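Long-range contacts in putative surface-anchored fimbrial subunit (Corynebacterium diphtheriae, PDB 3HR6), which forms the shaft of a bacterial surface pilus as its major pilin, built of tandem Ig-like modules stabilised by isopeptide and disulfide bonds: residues 38-44 against 98-104; 4-10 against 88-94; 34-38 against 106-111. All blocks are in the same frame, centred on the assembly; numbering follows the deposited sequence.

All three contacts lie in the N-terminal domain of the pilin. Interactions 1 and 2 have centres about 11 Å apart and belong to one mixed sheet. Interaction 1 pairs strands 38-44 and 97-103; interaction 2 pairs strands 5-13 and 89-94. Along the chain their segments alternate. Leu41 and Tyr99 of interaction 1 pack on Ile7, Phe91 and Leu94 of interaction 2, so the two pairs share a hydrophobic core. Interaction 3 (34-38 against 106-111) shares Ser38 with interaction 1 and continues from it into loops. Its centre is about 15 Å from that of interaction 1 and closer to the middle of the elongated chain. Together they probably help build the N-terminal module of the shaft.

Interaction 1 (38-44 against 98-104)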
loop_
_atom_site.group_PDB
_atom_site.type_symbol
_atom_site.label_atom_id
_atom_site.label_comp_id
_atom_site.label_asym_id
_atom_site.label_seq_id
_atom_site.Cartn_x
_atom_site.Cartn_y
_atom_site.Cartn_z
ATOM N N SER A 38 5.576 -15.927 -13.067
ATOM C CA SER A 38 4.681 -16.162 -14.186
ATOM C C SER A 38 5.428 -16.003 -15.495
ATOM O O SER A 38 6.093 -14.999 -15.721
ATOM C CB SER A 38 3.514 -15.171 -14.124
ATOM O OG SER A 38 2.713 -15.322 -15.284
ATOM N N PHE A 39 5.317 -17.014 -16.352
ATOM C CA PHE A 39 5.971 -17.037 -17.618
ATOM C C PHE A 39 5.009 -17.394 -18.709
ATOM O O PHE A 39 4.167 -18.262 -18.533
ATOM C CB PHE A 39 7.080 -18.076 -17.616
ATOM C CG PHE A 39 8.216 -17.725 -16.723
ATOM C CD1 PHE A 39 9.314 -17.011 -17.204
ATOM C CD2 PHE A 39 8.205 -18.129 -15.409
ATOM C CE1 PHE A 39 10.362 -16.674 -16.361
ATOM C CE2 PHE A 39 9.231 -17.812 -14.576
ATOM C CZ PHE A 39 10.329 -17.079 -15.050
ATOM N N THR A 40 5.174 -16.738 -19.847
ATOM C CA THR A 40 4.510 -17.150 -21.060
ATOM C C THR A 40 5.554 -17.743 -22.027
ATOM O O THR A 40 6.634 -17.166 -22.255
ATOM C CB THR A 40 3.745 -15.979 -21.686
ATOM O OG1 THR A 40 2.785 -15.499 -20.740
ATOM C CG2 THR A 40 3.026 -16.402 -22.959
ATOM N N LEU A 41 5.214 -18.911 -22.569
ATOM C CA LEU A 41 5.965 -19.540 -23.633
ATOM C C LEU A 41 5.349 -19.177 -24.986
ATOM O O LEU A 41 4.153 -19.330 -25.186
ATOM C CB LEU A 41 5.994 -21.059 -23.440
ATOM C CG LEU A 41 6.936 -21.824 -24.377
ATOM C CD1 LEU A 41 8.425 -21.582 -24.024
ATOM C CD2 LEU A 41 6.598 -23.318 -24.368
ATOM N N TYR A 42 6.177 -18.661 -25.889
ATOM C CA TYR A 42 5.826 -18.414 -27.287
ATOM C C TYR A 42 6.681 -19.259 -28.210
ATOM O O TYR A 42 7.880 -19.471 -27.938
ATOM C CB TYR A 42 6.113 -16.959 -27.660
ATOM C CG TYR A 42 5.281 -15.940 -26.911
ATOM C CD1 TYR A 42 4.048 -15.542 -27.423
ATOM C CD2 TYR A 42 5.723 -15.363 -25.730
ATOM C CE1 TYR A 42 3.276 -14.622 -26.781
ATOM C CE2 TYR A 42 4.966 -14.420 -25.074
ATOM C CZ TYR A 42 3.717 -14.066 -25.607
ATOM O OH TYR A 42 2.921 -13.143 -24.999
ATOM N N ARG A 43 6.094 -19.688 -29.323
ATOM C CA ARG A 43 6.853 -20.313 -30.416
ATOM C C ARG A 43 7.320 -19.233 -31.395
ATOM O O ARG A 43 6.554 -18.331 -31.725
ATOM C CB ARG A 43 6.005 -21.340 -31.160
ATOM C CG ARG A 43 6.747 -22.011 -32.337
ATOM C CD ARG A 43 6.050 -23.272 -32.829
ATOM N NE ARG A 43 5.705 -24.144 -31.705
ATOM C CZ ARG A 43 4.472 -24.372 -31.233
ATOM N NH1 ARG A 43 3.392 -23.815 -31.788
ATOM N NH2 ARG A 43 4.321 -25.178 -30.179
ATOM N N VAL A 44 8.581 -19.292 -31.809
ATOM C CA VAL A 44 9.083 -18.364 -32.823
ATOM C C VAL A 44 8.635 -18.849 -34.193
ATOM O O VAL A 44 9.014 -19.933 -34.645
ATOM C CB VAL A 44 10.594 -18.190 -32.760
ATOM C CG1 VAL A 44 11.074 -17.198 -33.814
ATOM C CG2 VAL A 44 10.989 -17.704 -31.380
ATOM N N LEU A 98 11.994 -23.252 -32.143
ATOM C CA LEU A 98 12.632 -22.186 -31.365
ATOM C C LEU A 98 11.554 -21.529 -30.518
ATOM O O LEU A 98 10.483 -21.169 -31.031
ATOM C CB LEU A 98 13.298 -21.132 -32.274
ATOM C CG LEU A 98 14.122 -20.016 -31.592
ATOM C CD1 LEU A 98 15.303 -20.587 -30.834
ATOM C CD2 LEU A 98 14.609 -18.969 -32.619
ATOM N N TYR A 99 11.812 -21.398 -29.216
ATOM C CA TYR A 99 10.843 -20.793 -28.316
ATOM C C TYR A 99 11.333 -19.501 -27.699
ATOM O O TYR A 99 12.522 -19.222 -27.637
ATOM C CB TYR A 99 10.425 -21.775 -27.217
ATOM C CG TYR A 99 9.585 -22.916 -27.760
ATOM C CD1 TYR A 99 8.206 -22.805 -27.852
ATOM C CD2 TYR A 99 10.179 -24.110 -28.197
ATOM C CE1 TYR A 99 7.432 -23.834 -28.357
ATOM C CE2 TYR A 99 9.396 -25.159 -28.703
ATOM C CZ TYR A 99 8.029 -25.013 -28.768
ATOM O OH TYR A 99 7.220 -26.019 -29.286
ATOM N N LEU A 100 10.388 -18.699 -27.252
ATOM C CA LEU A 100 10.691 -17.478 -26.541
ATOM C C LEU A 100 9.953 -17.527 -25.207
ATOM O O LEU A 100 8.739 -17.764 -25.158
ATOM C CB LEU A 100 10.294 -16.251 -27.381
ATOM C CG LEU A 100 10.526 -14.910 -26.689
ATOM C CD1 LEU A 100 11.960 -14.477 -26.852
ATOM C CD2 LEU A 100 9.537 -13.844 -27.249
ATOM N N VAL A 101 10.714 -17.378 -24.118
ATOM C CA VAL A 101 10.173 -17.420 -22.774
ATOM C C VAL A 101 10.088 -15.991 -22.253
ATOM O O VAL A 101 11.101 -15.281 -22.202
ATOM C CB VAL A 101 11.063 -18.289 -21.824
ATOM C CG1 VAL A 101 10.643 -18.127 -20.364
ATOM C CG2 VAL A 101 11.035 -19.761 -22.255
ATOM N N VAL A 102 8.897 -15.578 -21.858
ATOM C CA VAL A 102 8.674 -14.207 -21.388
ATOM C C VAL A 102 8.192 -14.244 -19.948
ATOM O O VAL A 102 7.092 -14.691 -19.673
ATOM C CB VAL A 102 7.652 -13.440 -22.263
ATOM C CG1 VAL A 102 7.394 -12.028 -21.699
ATOM C CG2 VAL A 102 8.148 -13.342 -23.697
ATOM N N GLN A 103 8.994 -13.769 -19.010
ATOM C CA GLN A 103 8.468 -13.565 -17.660
ATOM C C GLN A 103 7.480 -12.403 -17.667
ATOM O O GLN A 103 7.729 -11.372 -18.285
ATOM C CB GLN A 103 9.541 -13.269 -16.620
ATOM C CG GLN A 103 8.953 -13.364 -15.215
ATOM C CD GLN A 103 9.972 -13.315 -14.089
ATOM O OE1 GLN A 103 11.193 -13.205 -14.306
ATOM N NE2 GLN A 103 9.470 -13.413 -12.852
ATOM N N GLU A 104 6.390 -12.579 -16.937
ATOM C CA GLU A 104 5.288 -11.626 -16.929
ATOM C C GLU A 104 5.263 -10.873 -15.607
ATOM O O GLU A 104 5.904 -11.245 -14.637
ATOM C CB GLU A 104 3.993 -12.370 -17.091
ATOM C CG GLU A 104 3.900 -13.199 -18.382
ATOM C CD GLU A 104 3.639 -12.382 -19.637
ATOM O OE1 GLU A 104 3.861 -11.159 -19.654
ATOM O OE2 GLU A 104 3.217 -12.995 -20.635
HETATM O O HOH W 1 6.517 -13.065 -12.714
HETATM O O HOH W 2 3.913 -11.839 -23.055
HETATM O O HOH W 3 10.290 -22.244 -33.993
#
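Ser38 O accepts the backbone N-H of Glu104 at one end of this antiparallel strand pair. Phe39 comes next, opposite Gln103. Gln103 CG lies over one face of the Phe39 ring, 4.1 Å from that ring's centroid, in a CH-pi contact. Thr40 and Val102 exchange two backbone hydrogen bonds. Thr40 OG1 also donates to Glu104 OE2 at 2.5 Å, on the anti lone pair of that oxygen. The bend in Glu104 at chi2 (-76°) turns its carboxylate back toward Thr40. Leu41 CD1 rests on Val101 CG2 (3.6 Å), while its CG and CD2 pack against the ring of Tyr99. On the other face of the sheet, Tyr42 CE2 touches Val102 CG2 (3.6 Å), and a water joins Tyr42 OH to Glu104 OE2. Arg43 runs beside Tyr99, pointing the same way. Arg43 NH2 gives a hydrogen bond to Tyr99 OH (3.1 Å), which lies in the guanidinium plane; Tyr99 OH is also bonded to Thr95 O. Val44 N closes the pairing on Leu98 O. Such a buried antiparallel pair is consistent with an Ig-like module. Strand 76-83 flanks 38-44, and strand 117-124 flanks 97-103. Phe39, Leu41 and Tyr99 pack on strand 5-13.

Interaction 2 (4-10 against 88-94)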
loop_
_atom_site.group_PDB
_atom_site.type_symbol
_atom_site.label_atom_id
_atom_site.label_comp_id
_atom_site.label_asym_id
_atom_site.label_seq_id
_atom_site.Cartn_x
_atom_site.Cartn_y
_atom_site.Cartn_z
ATOM N N ARG A 4 8.937 -35.344 -29.051
ATOM C CA ARG A 4 8.271 -34.282 -28.213
ATOM C C ARG A 4 9.158 -33.814 -27.055
ATOM O O ARG A 4 9.786 -34.611 -26.363
ATOM C CB ARG A 4 6.891 -34.733 -27.733
ATOM C CG ARG A 4 6.026 -35.065 -28.952
ATOM C CD ARG A 4 4.548 -34.885 -28.737
ATOM N NE ARG A 4 4.110 -33.491 -28.617
ATOM C CZ ARG A 4 4.077 -32.605 -29.616
ATOM N NH1 ARG A 4 4.519 -32.918 -30.832
ATOM N NH2 ARG A 4 3.623 -31.377 -29.387
ATOM N N THR A 5 9.169 -32.504 -26.857
ATOM C CA THR A 5 10.178 -31.864 -26.046
ATOM C C THR A 5 9.485 -31.129 -24.899
ATOM O O THR A 5 8.262 -31.040 -24.867
ATOM C CB THR A 5 11.027 -30.922 -26.951
ATOM O OG1 THR A 5 12.307 -30.672 -26.361
ATOM C CG2 THR A 5 10.302 -29.611 -27.222
ATOM N N SER A 6 10.271 -30.634 -23.952
ATOM C CA SER A 6 9.719 -29.791 -22.891
ATOM C C SER A 6 10.738 -28.741 -22.486
ATOM O O SER A 6 11.938 -28.932 -22.674
ATOM C CB SER A 6 9.272 -30.602 -21.673
ATOM O OG SER A 6 10.365 -31.177 -20.989
ATOM N N ILE A 7 10.224 -27.617 -21.995
ATOM C CA ILE A 7 11.033 -26.553 -21.401
ATOM C C ILE A 7 10.610 -26.376 -19.957
ATOM O O ILE A 7 9.458 -26.052 -19.666
ATOM C CB ILE A 7 10.945 -25.238 -22.198
ATOM C CG1 ILE A 7 11.489 -25.448 -23.615
ATOM C CG2 ILE A 7 11.763 -24.136 -21.502
ATOM C CD1 ILE A 7 10.960 -24.468 -24.619
ATOM N N ALA A 8 11.567 -26.585 -19.051
ATOM C CA ALA A 8 11.379 -26.377 -17.629
ATOM C C ALA A 8 12.017 -25.036 -17.284
ATOM O O ALA A 8 13.263 -24.893 -17.372
ATOM C CB ALA A 8 12.052 -27.498 -16.875
ATOM N N VAL A 9 11.188 -24.063 -16.916
ATOM C CA VAL A 9 11.671 -22.745 -16.522
ATOM C C VAL A 9 11.815 -22.695 -15.003
ATOM O O VAL A 9 10.838 -22.811 -14.277
ATOM C CB VAL A 9 10.719 -21.601 -16.965
ATOM C CG1 VAL A 9 11.326 -20.264 -16.617
ATOM C CG2 VAL A 9 10.409 -21.675 -18.455
ATOM N N HIS A 10 13.040 -22.427 -14.555
ATOM C CA HIS A 10 13.339 -22.195 -13.149
ATOM C C HIS A 10 13.636 -20.716 -12.911
ATOM O O HIS A 10 14.619 -20.178 -13.413
ATOM C CB HIS A 10 14.550 -23.037 -12.747
ATOM C CG HIS A 10 14.422 -24.491 -13.059
ATOM N ND1 HIS A 10 13.677 -25.356 -12.284
ATOM C CD2 HIS A 10 14.917 -25.232 -14.076
ATOM C CE1 HIS A 10 13.751 -26.571 -12.794
ATOM N NE2 HIS A 10 14.494 -26.523 -13.884
ATOM N N VAL A 88 9.685 -24.617 -10.478
ATOM C CA VAL A 88 9.698 -24.813 -11.923
ATOM C C VAL A 88 8.341 -24.571 -12.579
ATOM O O VAL A 88 7.312 -24.882 -12.002
ATOM C CB VAL A 88 10.197 -26.228 -12.259
ATOM C CG1 VAL A 88 9.198 -27.350 -11.820
ATOM C CG2 VAL A 88 10.537 -26.366 -13.756
ATOM N N ALA A 89 8.358 -23.985 -13.778
ATOM C CA ALA A 89 7.192 -23.952 -14.661
ATOM C C ALA A 89 7.583 -24.812 -15.837
ATOM O O ALA A 89 8.442 -24.405 -16.621
ATOM C CB ALA A 89 6.868 -22.528 -15.108
ATOM N N LYS A 90 7.024 -26.019 -15.911
ATOM C CA LYS A 90 7.321 -26.960 -17.000
ATOM C C LYS A 90 6.281 -26.926 -18.134
ATOM O O LYS A 90 5.102 -27.259 -17.929
ATOM C CB LYS A 90 7.442 -28.401 -16.484
ATOM C CG LYS A 90 7.983 -29.345 -17.519
ATOM C CD LYS A 90 8.376 -30.697 -16.948
ATOM C CE LYS A 90 8.624 -31.687 -18.048
ATOM N NZ LYS A 90 9.324 -32.896 -17.565
ATOM N N PHE A 91 6.735 -26.563 -19.329
ATOM C CA PHE A 91 5.900 -26.561 -20.527
ATOM C C PHE A 91 6.205 -27.857 -21.268
ATOM O O PHE A 91 7.266 -27.990 -21.855
ATOM C CB PHE A 91 6.221 -25.329 -21.391
ATOM C CG PHE A 91 5.939 -24.028 -20.709
ATOM C CD1 PHE A 91 4.676 -23.460 -20.767
ATOM C CD2 PHE A 91 6.926 -23.373 -19.974
ATOM C CE1 PHE A 91 4.411 -22.272 -20.142
ATOM C CE2 PHE A 91 6.649 -22.178 -19.327
ATOM C CZ PHE A 91 5.399 -21.634 -19.407
ATOM N N ASP A 92 5.271 -28.809 -21.201
ATOM C CA ASP A 92 5.495 -30.196 -21.597
ATOM C C ASP A 92 4.799 -30.471 -22.940
ATOM O O ASP A 92 3.953 -29.687 -23.367
ATOM C CB ASP A 92 4.958 -31.118 -20.485
ATOM C CG ASP A 92 5.572 -32.534 -20.508
ATOM O OD1 ASP A 92 6.248 -32.935 -21.487
ATOM O OD2 ASP A 92 5.369 -33.267 -19.513
ATOM N N ASN A 93 5.186 -31.563 -23.604
ATOM C CA ASN A 93 4.534 -32.032 -24.844
ATOM C C ASN A 93 4.634 -30.993 -25.988
ATOM O O ASN A 93 3.644 -30.705 -26.681
ATOM C CB ASN A 93 3.065 -32.398 -24.533
ATOM C CG ASN A 93 2.458 -33.345 -25.540
ATOM O OD1 ASN A 93 3.119 -34.251 -26.051
ATOM N ND2 ASN A 93 1.162 -33.168 -25.808
ATOM N N LEU A 94 5.846 -30.462 -26.188
ATOM C CA LEU A 94 6.098 -29.405 -27.170
ATOM C C LEU A 94 6.658 -29.948 -28.473
ATOM O O LEU A 94 7.467 -30.881 -28.488
ATOM C CB LEU A 94 7.123 -28.401 -26.630
ATOM C CG LEU A 94 6.734 -27.637 -25.367
ATOM C CD1 LEU A 94 7.883 -26.680 -24.974
ATOM C CD2 LEU A 94 5.438 -26.881 -25.565
#
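A G1 beta bulge interrupts this antiparallel pair: Asn93 and Leu94 both face Thr5. The register shifts by one residue there, and the strand changes direction at Asn93, whose phi is positive (61°). Thr5 and Leu94 still exchange two backbone hydrogen bonds. Two nitrogens on one side of Arg4 each bond a different oxygen of Asn93. Arg4 NE donates to Asn93 OD1 at 2.9 Å, and Arg4 NH2 to Asn93 O at 2.8 Å. Both donors sit above the planes of the carbonyls they meet, and the guanidinium and amide planes are 77° apart. A bend at chi3 (70°) puts Leu94 C over one face of the guanidinium, toward its rim. Past the bulge the pairing is regular: Ile7 with Phe91 and Val9 with Ala89 each share two backbone bonds. Ile7 CD1 meets Leu94 CD1 at 3.8 Å, the two side chains crossing at about a right angle. Val9 CG2 comes in at the edge of the Phe91 ring. On the other face, Val88 CG2 touches Ala8 CB (3.6 Å) and lies 3.4 Å from His10 CE1. His10 NE2 is hydrogen-bonded to His136. Strand 131-143 runs parallel to 5-13 on its other side. Ile7, Phe91 and Leu94 pack on Leu41 of strand 38-44.

Interaction 3 (34-38 against 106-111); sequences VDGMS and NGAEAV
Ala108 N donates a hydrogen bond to Gly36 O at 2.7 Å, joining the two backbones. A second direct hydrogen bond uses side chains. Ser38 OG donates to Asn106 OD1 at 2.7 Å. The serine hydroxyl lies anti to its own backbone N (chi1 175°), which carries it toward the asparagine. It meets the carbonyl tilted from the amide plane. Asn106 ND2 has another partner, Asp291 O, so the two ends of the amide are held by different parts of the chain. A water bridges the loops, donating to Asp35 O (2.6 Å) and to Glu109 OE1 (2.9 Å).

Residues 34-37 are loop and run into strand 38-44 at Ser38. Segment 106-111 is largely loop and follows strand 97-103, so the contact extends that antiparallel pairing into loops at one end of the N-terminal domain. The backbones meet closely where both residues lack a side chain: Gly107 CA is 3.1 Å from Gly36 O. Gly36 also has a positive phi (79°).

The remaining contacts are van der Waals packing. Met37 and Val111 reach toward each other tip to tip, with SD of Met37 3.8 Å from CG2 of Val111. Bends at chi2 (-70°) and chi3 bring the methionine end round to this side, although its CB starts out away from 106-111. Met37 CE lies 3.5 Å from Glu109 O. Both Met37 and Val111 also touch Gln103 and His141, and Met37 packs on Ala11 of strand 5-13.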
loop_
_atom_site.group_PDB
_atom_site.type_symbol
_atom_site.label_atom_id
_atom_site.label_comp_id
_atom_site.label_asym_id
_atom_site.label_seq_id
_atom_site.Cartn_x
_atom_site.Cartn_y
_atom_site.Cartn_z
ATOM N N VAL A 34 12.248 -19.592 -7.193
ATOM C CA VAL A 34 11.139 -18.854 -6.617
ATOM C C VAL A 34 9.837 -19.400 -7.190
ATOM O O VAL A 34 9.731 -19.694 -8.389
ATOM C CB VAL A 34 11.289 -17.358 -6.934
ATOM C CG1 VAL A 34 10.088 -16.518 -6.403
ATOM C CG2 VAL A 34 12.633 -16.826 -6.380
ATOM N N ASP A 35 8.844 -19.587 -6.327
ATOM C CA ASP A 35 7.530 -19.990 -6.805
ATOM C C ASP A 35 6.650 -18.793 -7.113
ATOM O O ASP A 35 6.925 -17.686 -6.689
ATOM C CB ASP A 35 6.883 -20.947 -5.797
ATOM C CG ASP A 35 7.523 -22.309 -5.822
ATOM O OD1 ASP A 35 8.060 -22.728 -6.874
ATOM O OD2 ASP A 35 7.479 -22.988 -4.793
ATOM N N GLY A 36 5.622 -19.040 -7.929
ATOM C CA GLY A 36 4.646 -18.030 -8.274
ATOM C C GLY A 36 5.117 -17.061 -9.330
ATOM O O GLY A 36 4.509 -16.023 -9.521
ATOM N N MET A 37 6.237 -17.382 -9.995
ATOM C CA MET A 37 6.752 -16.511 -11.039
ATOM C C MET A 37 6.078 -16.920 -12.332
ATOM O O MET A 37 6.027 -18.100 -12.657
ATOM C CB MET A 37 8.274 -16.596 -11.119
ATOM C CG MET A 37 8.963 -16.116 -9.860
ATOM S SD MET A 37 8.831 -14.347 -9.631
ATOM C CE MET A 37 7.565 -14.178 -8.351
ATOM N N SER A 38 5.576 -15.927 -13.067
ATOM C CA SER A 38 4.681 -16.162 -14.186
ATOM C C SER A 38 5.428 -16.003 -15.495
ATOM O O SER A 38 6.093 -14.999 -15.721
ATOM C CB SER A 38 3.514 -15.171 -14.124
ATOM O OG SER A 38 2.713 -15.322 -15.284
ATOM N N ASN A 106 2.546 -10.491 -13.751
ATOM C CA ASN A 106 1.425 -11.019 -12.967
ATOM C C ASN A 106 1.780 -12.263 -12.080
ATOM O O ASN A 106 0.929 -13.144 -11.798
ATOM C CB ASN A 106 0.255 -11.339 -13.897
ATOM C CG ASN A 106 0.512 -12.548 -14.767
ATOM O OD1 ASN A 106 1.664 -12.899 -15.001
ATOM N ND2 ASN A 106 -0.558 -13.230 -15.212
ATOM N N GLY A 107 3.037 -12.339 -11.639
ATOM C CA GLY A 107 3.446 -13.366 -10.667
ATOM C C GLY A 107 2.786 -13.155 -9.324
ATOM O O GLY A 107 2.163 -12.110 -9.112
ATOM N N ALA A 108 2.953 -14.124 -8.430
ATOM C CA ALA A 108 2.367 -14.078 -7.078
ATOM C C ALA A 108 2.906 -12.885 -6.312
ATOM O O ALA A 108 2.188 -12.213 -5.541
ATOM C CB ALA A 108 2.641 -15.382 -6.325
ATOM N N GLU A 109 4.195 -12.608 -6.536
ATOM C CA GLU A 109 4.888 -11.472 -5.957
ATOM C C GLU A 109 5.449 -10.626 -7.090
ATOM O O GLU A 109 5.850 -11.142 -8.148
ATOM C CB GLU A 109 6.061 -11.912 -5.084
ATOM C CG GLU A 109 5.765 -12.805 -3.930
ATOM C CD GLU A 109 7.065 -13.210 -3.250
ATOM O OE1 GLU A 109 7.865 -13.970 -3.870
ATOM O OE2 GLU A 109 7.299 -12.718 -2.118
ATOM N N ALA A 110 5.499 -9.326 -6.876
ATOM C CA ALA A 110 6.134 -8.421 -7.799
ATOM C C ALA A 110 7.663 -8.516 -7.716
ATOM O O ALA A 110 8.245 -8.543 -6.629
ATOM C CB ALA A 110 5.683 -7.016 -7.509
ATOM N N VAL A 111 8.276 -8.645 -8.883
ATOM C CA VAL A 111 9.744 -8.652 -9.025
ATOM C C VAL A 111 10.207 -7.801 -10.223
ATOM O O VAL A 111 9.422 -7.500 -11.122
ATOM C CB VAL A 111 10.254 -10.105 -9.218
ATOM C CG1 VAL A 111 9.948 -11.030 -8.010
ATOM C CG2 VAL A 111 9.670 -10.731 -10.527
HETATM O O HOH W 4 6.028 -15.543 -5.437
#